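Local coordinates for oxidoreductase, short chain dehydrogenase/reductase family protein (Bifidobacterium adolescentis L2-32, PDB 6M9U) that probably acts as an NADH-dependent 20beta-hydroxysteroid dehydrogenase of the short-chain dehydrogenase/reductase family, captured here without its cofactor, at residues 89-94 / 146-151; 34-39 / 114-119; 56-61 / 85-90. All coordinates share one frame; numbering follows the deposited sequence.

Contact 1 of 3, residues 89-94 / 146-151; sequences CDVTDT and YRTGRI. With EDO (1,2-ethanediol), chain J; EDO (1,2-ethanediol), chain G; EDO (1,2-ethanediol), chain K.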
ATOM      1  N   CYS A  89       4.156  24.155  16.026  1.00 55.35           N
ATOM      2  CA  CYS A  89       3.660  25.095  15.030  1.00 57.65           C
ATOM      3  C   CYS A  89       2.145  25.123  15.115  1.00 59.60           C
ATOM      4  O   CYS A  89       1.501  24.070  15.125  1.00 53.72           O
ATOM      5  CB  CYS A  89       4.078  24.710  13.620  1.00 58.03           C
ATOM      6  SG  CYS A  89       3.612  25.966  12.381  1.00 59.74           S
ATOM      7  N   ASP A  90       1.568  26.311  15.195  1.00 63.76           N
ATOM      8  CA  ASP A  90       0.135  26.484  14.964  1.00 60.72           C
ATOM      9  C   ASP A  90      -0.031  26.766  13.466  1.00 58.35           C
ATOM     10  O   ASP A  90       0.288  27.864  12.991  1.00 57.63           O
ATOM     11  CB  ASP A  90      -0.418  27.595  15.836  1.00 66.46           C
ATOM     12  CG  ASP A  90      -1.871  27.840  15.574  1.00 73.19           C
ATOM     13  OD1 ASP A  90      -2.532  26.911  15.048  1.00 70.71           O
ATOM     14  OD2 ASP A  90      -2.338  28.964  15.863  1.00 79.87           O
ATOM     15  N   VAL A  91      -0.491  25.754  12.714  1.00 52.16           N
ATOM     16  CA  VAL A  91      -0.450  25.796  11.253  1.00 59.82           C
ATOM     17  C   VAL A  91      -1.585  26.605  10.646  1.00 50.48           C
ATOM     18  O   VAL A  91      -1.649  26.723   9.425  1.00 48.52           O
ATOM     19  CB  VAL A  91      -0.469  24.369  10.655  1.00 50.59           C
ATOM     20  CG1 VAL A  91       0.768  23.592  11.082  1.00 58.17           C
ATOM     21  CG2 VAL A  91      -1.754  23.620  11.032  1.00 47.54           C
ATOM     22  N   THR A  92      -2.498  27.136  11.461  1.00 49.35           N
ATOM     23  CA  THR A  92      -3.479  28.132  11.056  1.00 55.29           C
ATOM     24  C   THR A  92      -2.918  29.543  11.068  1.00 59.85           C
ATOM     25  O   THR A  92      -3.630  30.470  10.694  1.00 64.46           O
ATOM     26  CB  THR A  92      -4.696  28.078  11.982  1.00 58.60           C
ATOM     27  OG1 THR A  92      -4.356  28.626  13.260  1.00 50.41           O
ATOM     28  CG2 THR A  92      -5.166  26.657  12.143  1.00 52.60           C
ATOM     29  N   ASP A  93      -1.674  29.710  11.485  1.00 60.52           N
ATOM     30  CA  ASP A  93      -0.979  30.991  11.519  1.00 52.08           C
ATOM     31  C   ASP A  93       0.097  30.943  10.443  1.00 61.67           C
ATOM     32  O   ASP A  93       1.073  30.198  10.572  1.00 58.75           O
ATOM     33  CB  ASP A  93      -0.412  31.218  12.913  1.00 53.99           C
ATOM     34  CG  ASP A  93       0.299  32.539  13.061  1.00 67.92           C
ATOM     35  OD1 ASP A  93       0.874  33.021  12.062  1.00 65.54           O
ATOM     36  OD2 ASP A  93       0.306  33.074  14.204  1.00 75.69           O
ATOM     37  N   THR A  94      -0.088  31.735   9.380  1.00 58.35           N
ATOM     38  CA  THR A  94       0.827  31.697   8.242  1.00 62.58           C
ATOM     39  C   THR A  94       2.223  32.176   8.628  1.00 53.41           C
ATOM     40  O   THR A  94       3.200  31.841   7.956  1.00 57.07           O
ATOM     41  CB  THR A  94       0.287  32.569   7.089  1.00 62.60           C
ATOM     42  OG1 THR A  94       0.247  33.942   7.538  1.00 64.81           O
ATOM     43  CG2 THR A  94      -1.099  32.117   6.658  1.00 60.45           C
ATOM     44  N   TYR A 146      -3.536  22.373   3.983  1.00 45.00           N
ATOM     45  CA  TYR A 146      -3.063  22.752   2.653  1.00 46.48           C
ATOM     46  C   TYR A 146      -1.727  23.485   2.748  1.00 33.78           C
ATOM     47  O   TYR A 146      -0.818  23.199   1.969  1.00 42.49           O
ATOM     48  CB  TYR A 146      -4.097  23.597   1.893  1.00 50.65           C
ATOM     49  CG  TYR A 146      -5.452  22.938   1.679  1.00 46.32           C
ATOM     50  CD1 TYR A 146      -5.619  21.554   1.679  1.00 52.49           C
ATOM     51  CD2 TYR A 146      -6.578  23.717   1.491  1.00 51.93           C
ATOM     52  CE1 TYR A 146      -6.885  20.987   1.487  1.00 51.05           C
ATOM     53  CE2 TYR A 146      -7.818  23.158   1.288  1.00 48.87           C
ATOM     54  CZ  TYR A 146      -7.979  21.808   1.286  1.00 54.43           C
ATOM     55  OH  TYR A 146      -9.245  21.307   1.108  1.00 50.53           O
ATOM     56  N   ARG A 147      -1.558  24.420   3.707  1.00 39.53           N
ATOM     57  CA  ARG A 147      -0.309  25.194   3.647  1.00 43.93           C
ATOM     58  C   ARG A 147       0.914  24.438   4.179  1.00 43.59           C
ATOM     59  O   ARG A 147       2.044  24.684   3.707  1.00 43.42           O
ATOM     60  CB  ARG A 147      -0.441  26.527   4.374  1.00 41.65           C
ATOM     61  CG  ARG A 147      -0.794  26.515   5.817  1.00 49.96           C
ATOM     62  CD  ARG A 147      -0.822  27.990   6.394  1.00 53.34           C
ATOM     63  NE  ARG A 147      -1.970  28.770   5.919  1.00 46.43           N
ATOM     64  CZ  ARG A 147      -3.144  28.845   6.556  1.00 43.82           C
ATOM     65  NH1 ARG A 147      -3.350  28.197   7.695  1.00 41.37           N
ATOM     66  NH2 ARG A 147      -4.132  29.582   6.052  1.00 58.91           N
ATOM     67  N   THR A 148       0.734  23.479   5.098  1.00 43.64           N
ATOM     68  CA  THR A 148       1.872  22.622   5.471  1.00 46.54           C
ATOM     69  C   THR A 148       2.215  21.669   4.331  1.00 47.44           C
ATOM     70  O   THR A 148       3.397  21.476   4.002  1.00 42.55           O
ATOM     71  CB  THR A 148       1.592  21.864   6.767  1.00 46.92           C
ATOM     72  OG1 THR A 148       0.535  20.925   6.574  1.00 56.03           O
ATOM     73  CG2 THR A 148       1.172  22.837   7.848  1.00 39.38           C
ATOM     74  N   GLY A 149       1.199  21.133   3.655  1.00 38.10           N
ATOM     75  CA  GLY A 149       1.477  20.448   2.404  1.00 35.76           C
ATOM     76  C   GLY A 149       2.268  21.320   1.447  1.00 43.47           C
ATOM     77  O   GLY A 149       3.180  20.843   0.754  1.00 40.55           O
ATOM     78  N   ARG A 150       1.934  22.612   1.410  1.00 43.33           N
ATOM     79  CA  ARG A 150       2.519  23.523   0.438  1.00 48.59           C
ATOM     80  C   ARG A 150       3.999  23.755   0.703  1.00 40.10           C
ATOM     81  O   ARG A 150       4.821  23.702  -0.216  1.00 44.72           O
ATOM     82  CB  ARG A 150       1.784  24.873   0.452  1.00 51.41           C
ATOM     83  CG  ARG A 150       2.079  25.730  -0.800  1.00 60.33           C
ATOM     84  CD  ARG A 150       1.424  27.113  -0.715  1.00 54.01           C
ATOM     85  NE  ARG A 150       2.098  27.940   0.284  1.00 51.33           N
ATOM     86  CZ  ARG A 150       1.500  28.529   1.318  1.00 60.14           C
ATOM     87  NH1 ARG A 150       0.186  28.428   1.486  1.00 54.16           N
ATOM     88  NH2 ARG A 150       2.225  29.233   2.181  1.00 59.60           N
ATOM     89  N   ILE A 151       4.360  24.054   1.954  1.00 41.66           N
ATOM     90  CA  ILE A 151       5.782  24.288   2.235  1.00 46.81           C
ATOM     91  C   ILE A 151       6.580  23.038   1.942  1.00 45.90           C
ATOM     92  O   ILE A 151       7.732  23.116   1.485  1.00 46.89           O
ATOM     93  CB  ILE A 151       6.007  24.788   3.663  1.00 51.60           C
ATOM     94  CG1 ILE A 151       5.576  23.735   4.672  1.00 54.44           C
ATOM     95  CG2 ILE A 151       5.265  26.099   3.841  1.00 48.53           C
ATOM     96  CD1 ILE A 151       6.093  23.996   6.038  1.00 41.89           C
TER
HETATM   97  C1  EDO J 308      -1.444  20.198  13.898  1.00 68.66           C
HETATM   98  O1  EDO J 308      -0.744  19.133  13.340  1.00 63.05           O
HETATM   99  C2  EDO J 308      -0.452  21.346  13.942  1.00 68.49           C
HETATM  100  O2  EDO J 308      -1.021  22.465  14.646  1.00 60.27           O
HETATM  101  C1  EDO G 305     -10.602  24.797   2.007  1.00 56.66           C
HETATM  102  O1  EDO G 305     -10.931  25.680   3.064  1.00 56.18           O
HETATM  103  C2  EDO G 305     -11.823  24.131   1.378  1.00 67.95           C
HETATM  104  O2  EDO G 305     -11.417  23.109   0.421  1.00 59.68           O
HETATM  105  C1  EDO K 309      -1.579  19.996   9.580  1.00 62.93           C
HETATM  106  O1  EDO K 309      -1.418  19.342   8.359  1.00 52.05           O
HETATM  107  C2  EDO K 309      -2.645  19.284  10.407  1.00 77.83           C
HETATM  108  O2  EDO K 309      -3.938  19.638   9.903  1.00 72.25           O

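Contact 2 of 3, residues 34-39 / 114-119; sequences FVTGAA and AFLNAG. With EDO (1,2-ethanediol), chain K; EDO (1,2-ethanediol), chain J.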
ATOM      1  N   PHE A  34       8.674  15.208   7.437  1.00 34.05           N
ATOM      2  CA  PHE A  34       7.984  15.604   8.663  1.00 35.10           C
ATOM      3  C   PHE A  34       6.592  15.032   8.668  1.00 36.70           C
ATOM      4  O   PHE A  34       6.098  14.541   7.640  1.00 39.91           O
ATOM      5  CB  PHE A  34       7.973  17.140   8.858  1.00 41.88           C
ATOM      6  CG  PHE A  34       7.111  17.923   7.881  1.00 46.23           C
ATOM      7  CD1 PHE A  34       5.787  18.211   8.183  1.00 40.32           C
ATOM      8  CD2 PHE A  34       7.634  18.426   6.708  1.00 41.09           C
ATOM      9  CE1 PHE A  34       4.990  18.942   7.320  1.00 48.97           C
ATOM     10  CE2 PHE A  34       6.839  19.178   5.840  1.00 44.50           C
ATOM     11  CZ  PHE A  34       5.524  19.425   6.150  1.00 38.93           C
ATOM     12  N   VAL A  35       5.989  15.075   9.867  1.00 37.90           N
ATOM     13  CA  VAL A  35       4.685  14.501  10.154  1.00 30.91           C
ATOM     14  C   VAL A  35       3.935  15.481  11.013  1.00 39.32           C
ATOM     15  O   VAL A  35       4.434  15.857  12.063  1.00 40.47           O
ATOM     16  CB  VAL A  35       4.809  13.149  10.905  1.00 36.45           C
ATOM     17  CG1 VAL A  35       3.400  12.646  11.333  1.00 33.55           C
ATOM     18  CG2 VAL A  35       5.568  12.137  10.064  1.00 39.62           C
ATOM     19  N   THR A  36       2.733  15.861  10.620  1.00 36.91           N
ATOM     20  CA  THR A  36       1.906  16.758  11.422  1.00 36.96           C
ATOM     21  C   THR A  36       0.939  15.926  12.237  1.00 39.72           C
ATOM     22  O   THR A  36       0.795  14.726  12.037  1.00 46.26           O
ATOM     23  CB  THR A  36       1.177  17.784  10.540  1.00 36.58           C
ATOM     24  OG1 THR A  36       0.210  17.125   9.710  1.00 47.66           O
ATOM     25  CG2 THR A  36       2.203  18.477   9.617  1.00 38.10           C
ATOM     26  N   GLY A  37       0.287  16.573  13.198  1.00 34.86           N
ATOM     27  CA  GLY A  37      -0.490  15.814  14.181  1.00 41.21           C
ATOM     28  C   GLY A  37       0.323  14.790  14.906  1.00 43.69           C
ATOM     29  O   GLY A  37      -0.226  13.738  15.303  1.00 43.14           O
ATOM     30  N   ALA A  38       1.629  15.054  15.111  1.00 40.23           N
ATOM     31  CA  ALA A  38       2.595  14.007  15.467  1.00 40.77           C
ATOM     32  C   ALA A  38       2.541  13.601  16.919  1.00 43.21           C
ATOM     33  O   ALA A  38       3.210  12.639  17.296  1.00 46.19           O
ATOM     34  CB  ALA A  38       4.036  14.443  15.145  1.00 40.53           C
ATOM     35  N   ALA A  39       1.785  14.293  17.749  1.00 40.04           N
ATOM     36  CA  ALA A  39       1.575  13.811  19.109  1.00 40.68           C
ATOM     37  C   ALA A  39       0.426  12.809  19.183  1.00 40.46           C
ATOM     38  O   ALA A  39       0.336  12.039  20.156  1.00 42.29           O
ATOM     39  CB  ALA A  39       1.294  14.982  20.045  1.00 48.83           C
ATOM     40  N   ALA A 114       6.178  14.196   3.287  1.00 37.31           N
ATOM     41  CA  ALA A 114       5.432  14.787   4.382  1.00 33.88           C
ATOM     42  C   ALA A 114       4.150  13.995   4.546  1.00 36.23           C
ATOM     43  O   ALA A 114       3.542  13.582   3.558  1.00 42.31           O
ATOM     44  CB  ALA A 114       5.136  16.266   4.123  1.00 42.33           C
ATOM     45  N   PHE A 115       3.739  13.814   5.802  1.00 36.64           N
ATOM     46  CA  PHE A 115       2.513  13.103   6.156  1.00 38.82           C
ATOM     47  C   PHE A 115       1.675  14.190   6.824  1.00 39.61           C
ATOM     48  O   PHE A 115       1.908  14.521   7.993  1.00 38.53           O
ATOM     49  CB  PHE A 115       2.775  11.886   7.065  1.00 41.09           C
ATOM     50  CG  PHE A 115       1.513  11.187   7.537  1.00 32.95           C
ATOM     51  CD1 PHE A 115       0.399  11.135   6.752  1.00 36.86           C
ATOM     52  CD2 PHE A 115       1.441  10.598   8.766  1.00 40.17           C
ATOM     53  CE1 PHE A 115      -0.754  10.511   7.196  1.00 43.11           C
ATOM     54  CE2 PHE A 115       0.281   9.978   9.218  1.00 39.61           C
ATOM     55  CZ  PHE A 115      -0.797   9.926   8.439  1.00 42.35           C
ATOM     56  N   LEU A 116       0.734  14.748   6.064  1.00 38.55           N
ATOM     57  CA  LEU A 116      -0.117  15.840   6.501  1.00 37.74           C
ATOM     58  C   LEU A 116      -1.362  15.217   7.099  1.00 38.65           C
ATOM     59  O   LEU A 116      -2.244  14.745   6.380  1.00 49.16           O
ATOM     60  CB  LEU A 116      -0.494  16.769   5.349  1.00 39.62           C
ATOM     61  CG  LEU A 116       0.613  17.447   4.544  1.00 38.27           C
ATOM     62  CD1 LEU A 116       1.698  17.932   5.457  1.00 40.02           C
ATOM     63  CD2 LEU A 116       1.150  16.528   3.424  1.00 39.92           C
ATOM     64  N   ASN A 117      -1.468  15.277   8.413  1.00 40.96           N
ATOM     65  CA  ASN A 117      -2.313  14.360   9.175  1.00 53.47           C
ATOM     66  C   ASN A 117      -3.294  15.220   9.942  1.00 56.14           C
ATOM     67  O   ASN A 117      -3.084  15.517  11.109  1.00 74.41           O
ATOM     68  CB  ASN A 117      -1.331  13.337  10.099  1.00 47.09           C
ATOM     69  CG  ASN A 117      -2.105  12.523  11.058  1.00 55.40           C
ATOM     70  OD1 ASN A 117      -1.780  12.449  12.262  1.00 69.06           O
ATOM     71  ND2 ASN A 117      -3.181  11.936  10.572  1.00 54.04           N
ATOM     72  N   ALA A 118      -4.380  15.604   9.249  1.00 58.34           N
ATOM     73  CA  ALA A 118      -5.412  16.512   9.733  1.00 58.87           C
ATOM     74  C   ALA A 118      -6.400  15.869  10.703  1.00 71.59           C
ATOM     75  O   ALA A 118      -6.899  14.765  10.457  1.00 67.07           O
ATOM     76  CB  ALA A 118      -6.201  17.046   8.523  1.00 65.46           C
ATOM     77  N   GLY A 119      -6.733  16.595  11.771  1.00 70.42           N
ATOM     78  CA  GLY A 119      -7.671  16.107  12.772  1.00 75.83           C
ATOM     79  C   GLY A 119      -9.054  16.747  12.680  1.00 75.45           C
ATOM     80  O   GLY A 119      -9.180  17.920  12.372  1.00 86.50           O
TER
HETATM   81  C1  EDO K 309      -1.579  19.996   9.580  1.00 62.93           C
HETATM   82  O1  EDO K 309      -1.418  19.342   8.359  1.00 52.05           O
HETATM   83  C2  EDO K 309      -2.645  19.284  10.407  1.00 77.83           C
HETATM   84  O2  EDO K 309      -3.938  19.638   9.903  1.00 72.25           O
HETATM   85  C1  EDO J 308      -1.444  20.198  13.898  1.00 68.66           C
HETATM   86  O1  EDO J 308      -0.744  19.133  13.340  1.00 63.05           O
HETATM   87  C2  EDO J 308      -0.452  21.346  13.942  1.00 68.49           C
HETATM   88  O2  EDO J 308      -1.021  22.465  14.646  1.00 60.27           O
HETATM   89  O   HOH W   1      -2.099  11.819  14.881  1.00 45.30           O

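Contact 3 of 3, residues 56-61 / 85-90; sequences DVALVD and IALTCD. With EDO (1,2-ethanediol), chain J.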
ATOM      1  N   ASP A  56      15.292  10.547   8.779  1.00 39.48           N
ATOM      2  CA  ASP A  56      15.159  11.698   9.685  1.00 45.55           C
ATOM      3  C   ASP A  56      13.765  12.322   9.564  1.00 41.28           C
ATOM      4  O   ASP A  56      13.261  12.522   8.462  1.00 44.26           O
ATOM      5  CB  ASP A  56      16.176  12.797   9.350  1.00 46.08           C
ATOM      6  CG  ASP A  56      17.617  12.353   9.563  1.00 55.92           C
ATOM      7  OD1 ASP A  56      17.844  11.338  10.274  1.00 55.39           O
ATOM      8  OD2 ASP A  56      18.526  13.038   9.018  1.00 50.57           O
ATOM      9  N   VAL A  57      13.181  12.677  10.702  1.00 38.28           N
ATOM     10  CA  VAL A  57      11.779  13.042  10.797  1.00 38.85           C
ATOM     11  C   VAL A  57      11.604  14.203  11.777  1.00 49.66           C
ATOM     12  O   VAL A  57      12.059  14.130  12.921  1.00 41.41           O
ATOM     13  CB  VAL A  57      10.908  11.862  11.267  1.00 38.39           C
ATOM     14  CG1 VAL A  57       9.424  12.224  11.124  1.00 37.87           C
ATOM     15  CG2 VAL A  57      11.225  10.595  10.519  1.00 39.29           C
ATOM     16  N   ALA A  58      10.886  15.241  11.364  1.00 36.77           N
ATOM     17  CA  ALA A  58      10.423  16.271  12.293  1.00 43.72           C
ATOM     18  C   ALA A  58       8.994  15.962  12.723  1.00 39.46           C
ATOM     19  O   ALA A  58       8.137  15.671  11.887  1.00 41.79           O
ATOM     20  CB  ALA A  58      10.514  17.645  11.633  1.00 40.84           C
ATOM     21  N   LEU A  59       8.753  15.959  14.030  1.00 39.56           N
ATOM     22  CA  LEU A  59       7.409  15.789  14.584  1.00 45.38           C
ATOM     23  C   LEU A  59       6.772  17.163  14.815  1.00 47.48           C
ATOM     24  O   LEU A  59       7.194  17.901  15.693  1.00 44.45           O
ATOM     25  CB  LEU A  59       7.475  14.999  15.897  1.00 42.77           C
ATOM     26  CG  LEU A  59       8.421  13.812  16.006  1.00 51.01           C
ATOM     27  CD1 LEU A  59       8.435  13.210  17.399  1.00 44.13           C
ATOM     28  CD2 LEU A  59       8.036  12.745  15.007  1.00 41.41           C
ATOM     29  N   VAL A  60       5.724  17.482  14.063  1.00 43.60           N
ATOM     30  CA  VAL A  60       5.061  18.785  14.101  1.00 39.28           C
ATOM     31  C   VAL A  60       3.699  18.613  14.762  1.00 42.87           C
ATOM     32  O   VAL A  60       2.943  17.700  14.411  1.00 40.91           O
ATOM     33  CB  VAL A  60       4.929  19.387  12.685  1.00 39.20           C
ATOM     34  CG1 VAL A  60       4.215  20.723  12.717  1.00 43.50           C
ATOM     35  CG2 VAL A  60       6.333  19.524  12.051  1.00 39.74           C
ATOM     36  N   ASP A  61       3.400  19.472  15.742  1.00 40.70           N
ATOM     37  CA  ASP A  61       2.062  19.530  16.339  1.00 39.29           C
ATOM     38  C   ASP A  61       1.944  20.880  17.051  1.00 41.77           C
ATOM     39  O   ASP A  61       2.845  21.720  16.974  1.00 43.42           O
ATOM     40  CB  ASP A  61       1.840  18.314  17.232  1.00 42.67           C
ATOM     41  CG  ASP A  61       0.368  17.938  17.368  1.00 55.51           C
ATOM     42  OD1 ASP A  61      -0.481  18.843  17.365  1.00 58.62           O
ATOM     43  OD2 ASP A  61       0.059  16.716  17.493  1.00 48.38           O
ATOM     44  N   ILE A  85      13.312  15.121  15.440  1.00 49.53           N
ATOM     45  CA  ILE A  85      13.189  16.369  16.192  1.00 44.42           C
ATOM     46  C   ILE A  85      11.729  16.754  16.354  1.00 39.44           C
ATOM     47  O   ILE A  85      10.854  16.294  15.626  1.00 45.80           O
ATOM     48  CB  ILE A  85      13.943  17.510  15.497  1.00 42.25           C
ATOM     49  CG1 ILE A  85      13.223  17.866  14.180  1.00 53.74           C
ATOM     50  CG2 ILE A  85      15.380  17.066  15.215  1.00 50.48           C
ATOM     51  CD1 ILE A  85      13.974  18.890  13.296  1.00 55.14           C
ATOM     52  N   ALA A  86      11.468  17.595  17.343  1.00 42.43           N
ATOM     53  CA  ALA A  86      10.140  18.141  17.602  1.00 40.80           C
ATOM     54  C   ALA A  86      10.117  19.625  17.213  1.00 53.47           C
ATOM     55  O   ALA A  86      11.010  20.384  17.592  1.00 48.07           O
ATOM     56  CB  ALA A  86       9.743  17.944  19.063  1.00 39.27           C
ATOM     57  N   LEU A  87       9.126  20.013  16.407  1.00 51.89           N
ATOM     58  CA  LEU A  87       8.921  21.397  15.968  1.00 45.85           C
ATOM     59  C   LEU A  87       7.452  21.727  16.194  1.00 43.77           C
ATOM     60  O   LEU A  87       6.583  21.204  15.494  1.00 52.55           O
ATOM     61  CB  LEU A  87       9.277  21.582  14.501  1.00 42.49           C
ATOM     62  CG  LEU A  87      10.731  21.427  14.098  1.00 46.82           C
ATOM     63  CD1 LEU A  87      10.963  21.500  12.593  1.00 50.55           C
ATOM     64  CD2 LEU A  87      11.547  22.469  14.802  1.00 67.15           C
ATOM     65  N   THR A  88       7.157  22.545  17.191  1.00 54.04           N
ATOM     66  CA  THR A  88       5.787  22.990  17.350  1.00 57.04           C
ATOM     67  C   THR A  88       5.451  24.043  16.298  1.00 54.42           C
ATOM     68  O   THR A  88       6.316  24.733  15.742  1.00 50.80           O
ATOM     69  CB  THR A  88       5.559  23.567  18.740  1.00 63.12           C
ATOM     70  OG1 THR A  88       6.482  24.642  18.946  1.00 54.62           O
ATOM     71  CG2 THR A  88       5.734  22.479  19.795  1.00 60.86           C
ATOM     72  N   CYS A  89       4.156  24.155  16.026  1.00 55.35           N
ATOM     73  CA  CYS A  89       3.660  25.095  15.030  1.00 57.65           C
ATOM     74  C   CYS A  89       2.145  25.123  15.115  1.00 59.60           C
ATOM     75  O   CYS A  89       1.501  24.070  15.125  1.00 53.72           O
ATOM     76  CB  CYS A  89       4.078  24.710  13.620  1.00 58.03           C
ATOM     77  SG  CYS A  89       3.612  25.966  12.381  1.00 59.74           S
ATOM     78  N   ASP A  90       1.568  26.311  15.195  1.00 63.76           N
ATOM     79  CA  ASP A  90       0.135  26.484  14.964  1.00 60.72           C
ATOM     80  C   ASP A  90      -0.031  26.766  13.466  1.00 58.35           C
ATOM     81  O   ASP A  90       0.288  27.864  12.991  1.00 57.63           O
ATOM     82  CB  ASP A  90      -0.418  27.595  15.836  1.00 66.46           C
ATOM     83  CG  ASP A  90      -1.871  27.840  15.574  1.00 73.19           C
ATOM     84  OD1 ASP A  90      -2.532  26.911  15.048  1.00 70.71           O
ATOM     85  OD2 ASP A  90      -2.338  28.964  15.863  1.00 79.87           O
TER
HETATM   86  C1  EDO J 308      -1.444  20.198  13.898  1.00 68.66           C
HETATM   87  O1  EDO J 308      -0.744  19.133  13.340  1.00 63.05           O
HETATM   88  C2  EDO J 308      -0.452  21.346  13.942  1.00 68.49           C
HETATM   89  O2  EDO J 308      -1.021  22.465  14.646  1.00 60.27           O

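Contact 1 of 3, residues 89-94 / 146-151
Arg147, on helix 131-159, reaches to Val91 in the turn that follows strand 84-88 and gives that turn its one polar tie to segment 146-151. Its NH1 donates to the carbonyl oxygen of Val91 over 2.8 Å, at an N-H...O angle of 158°. The oxygen lies at the edge of the guanidinium, almost in its plane, and the donor comes in on a carbonyl lone pair. The methyl CG2 of Thr94 sits over one guanidinium face, 3.5 Å from NE of Arg147, and with that bond probably restrains the rotation of the flat group. With CG between the backbone N and the carbonyl carbon (chi1 59°) and a bend at chi3, the guanidinium is brought against the turn, where NH1 comes within 3.4 Å of CA of Thr92.

The Val91 side chain makes an apolar contact. Its CG1 meets CG2 of Thr148 at 3.3 Å, tighter than usual, with the side chains crossing at about a right angle. The methyl of Thr148 can face Val91 because OG1 takes the place between backbone N and carbonyl carbon (chi1 66°); there OG1 bonds to the carbonyl of Thr145 and to an ethanediol O1.

The turn is a type I beta turn, closed by Asp93 N bonding to Asp90 O at 3.1 Å. Thr92 OG1 braces it by donating to Asp90 OD1, and Asp93 is the N-cap of the next helix. Asp90 and Val91 belong to the NAD(+) site of this Rossmann-type fold, empty in this apo model, and the contact joins their loop to helix 131-159, consistent with holding it in place. The loop runs between strand 84-88 and helix 94-108, whose Val97 packs on both Arg147 and Ile151.

Contact 2 of 3, residues 34-39 / 114-119
Phe34 and Phe115 carry the apolar part of this central pairing of the Rossmann fold, in which strands 32-35 and 113-120 run parallel side by side. Phe34 holds CG between its backbone N and carbonyl carbon (chi1 69°), which lays the ring over Ala114. The methyl CB of Ala114 stands 4.0 Å from the ring centroid, 20° off the normal, a CH-pi contact displaced toward the rim. CE1 of Phe34 also touches CD1 of Leu116 at 3.9 Å, and Ala152 of helix 131-159 packs against Phe34 and Ala114 on this face of the sheet.

On the opposite face, Phe115 extends its ring with CG anti to the backbone N (chi1 176°). CD2 of Phe115 meets CG1 of Val35 at 3.8 Å, while CB of Asn117 lies over one face of the Phe115 ring. Ala46 of helix 41-52 packs on Phe115 here. The backbones are joined by Phe115 N donating to Phe34 O and by Thr36 N donating to Phe115 O, both at 3.1 Å.

Beyond Val35 the first strand gives way to loop, and the side chain of Thr36 takes over the pairing. Thr36 OG1 accepts the N-H of Asn117 at 2.8 Å and is also hydrogen-bonded to O1 of an ethanediol, probably from the crystallisation liquor, so the hydroxyl has two partners. Gly37, whose positive phi suits glycine, opens the glycine-rich cofactor loop of the SDR fold. Asn117 and Gly119 are NAD(+)-binding residues, and the ND2 of Asn117 is tied to Thr168 OG1 on strand 163-171. A water bridges the two segments, lying 2.7 Å from both Gly37 O and Asn117 OD1.

Contact 3 of 3, residues 56-61 / 85-90
Ala58 and Ile85 form the close-packed start of this parallel pair, with CB of Ala58 3.7 Å from CG1 of Ile85. That approach follows from the Ile85 torsion (chi1 69°), which places CG1 between the backbone N and the carbonyl carbon. CD1 of Leu87 reaches the same Ala58 methyl at 4.0 Å, so a single small residue receives two branched ones. The backbone is equally firm here: Leu59 N donates to Ile85 O at 2.7 Å and an almost straight 176°, and Leu87 N donates to Leu59 O at 3.0 Å.

Toward the C-terminal ends the side chains pack more loosely. Val60 CG2 lies 4.3 Å from Leu87 CB, and Val60 CG1 is 4.1 Å from Cys89 CB, although Cys89 N still donates to Asp61 O at 2.9 Å. Partly exposed Asp61, an NAD(+)-binding residue, has OD2 accepting the backbone N-H of Ala39; an ethanediol occupies the nearby space and bonds to Cys89 O.

Helix 66-80 connects the two strands as a beta-alpha-beta crossover and packs on Leu59 and Ala86. On the face of Ala58 and Leu87 lies helix 94-108, while strand 32-35 flanks strand 56-61 and leaves 84-88 as one of the two edge strands of the sheet within this chain.

Overall arrangement
All three contacts belong to one parallel sheet and its flanking helices. Contacts 2 and 3, centres about 9 Å apart, share that sheet, where strands 32-35 and 56-61 are neighbours, probably hydrogen-bonded through Val35 O to Val60 N and Ala39 N to Asp61 OD2; contact 3 is nested within the loop that contact 2 closes. Contact 1 shares Cys89 and Asp90 with contact 3, their centres about 12 Å apart, and packs the loop leaving the edge strand against helix 131-159. It lies about 11 Å, centre to centre, from contact 2, with which it alternates along the chain; Thr148 packs on Leu116 where they meet. Together they bring NAD(+)-binding residues from separate strand ends to one side of the fold.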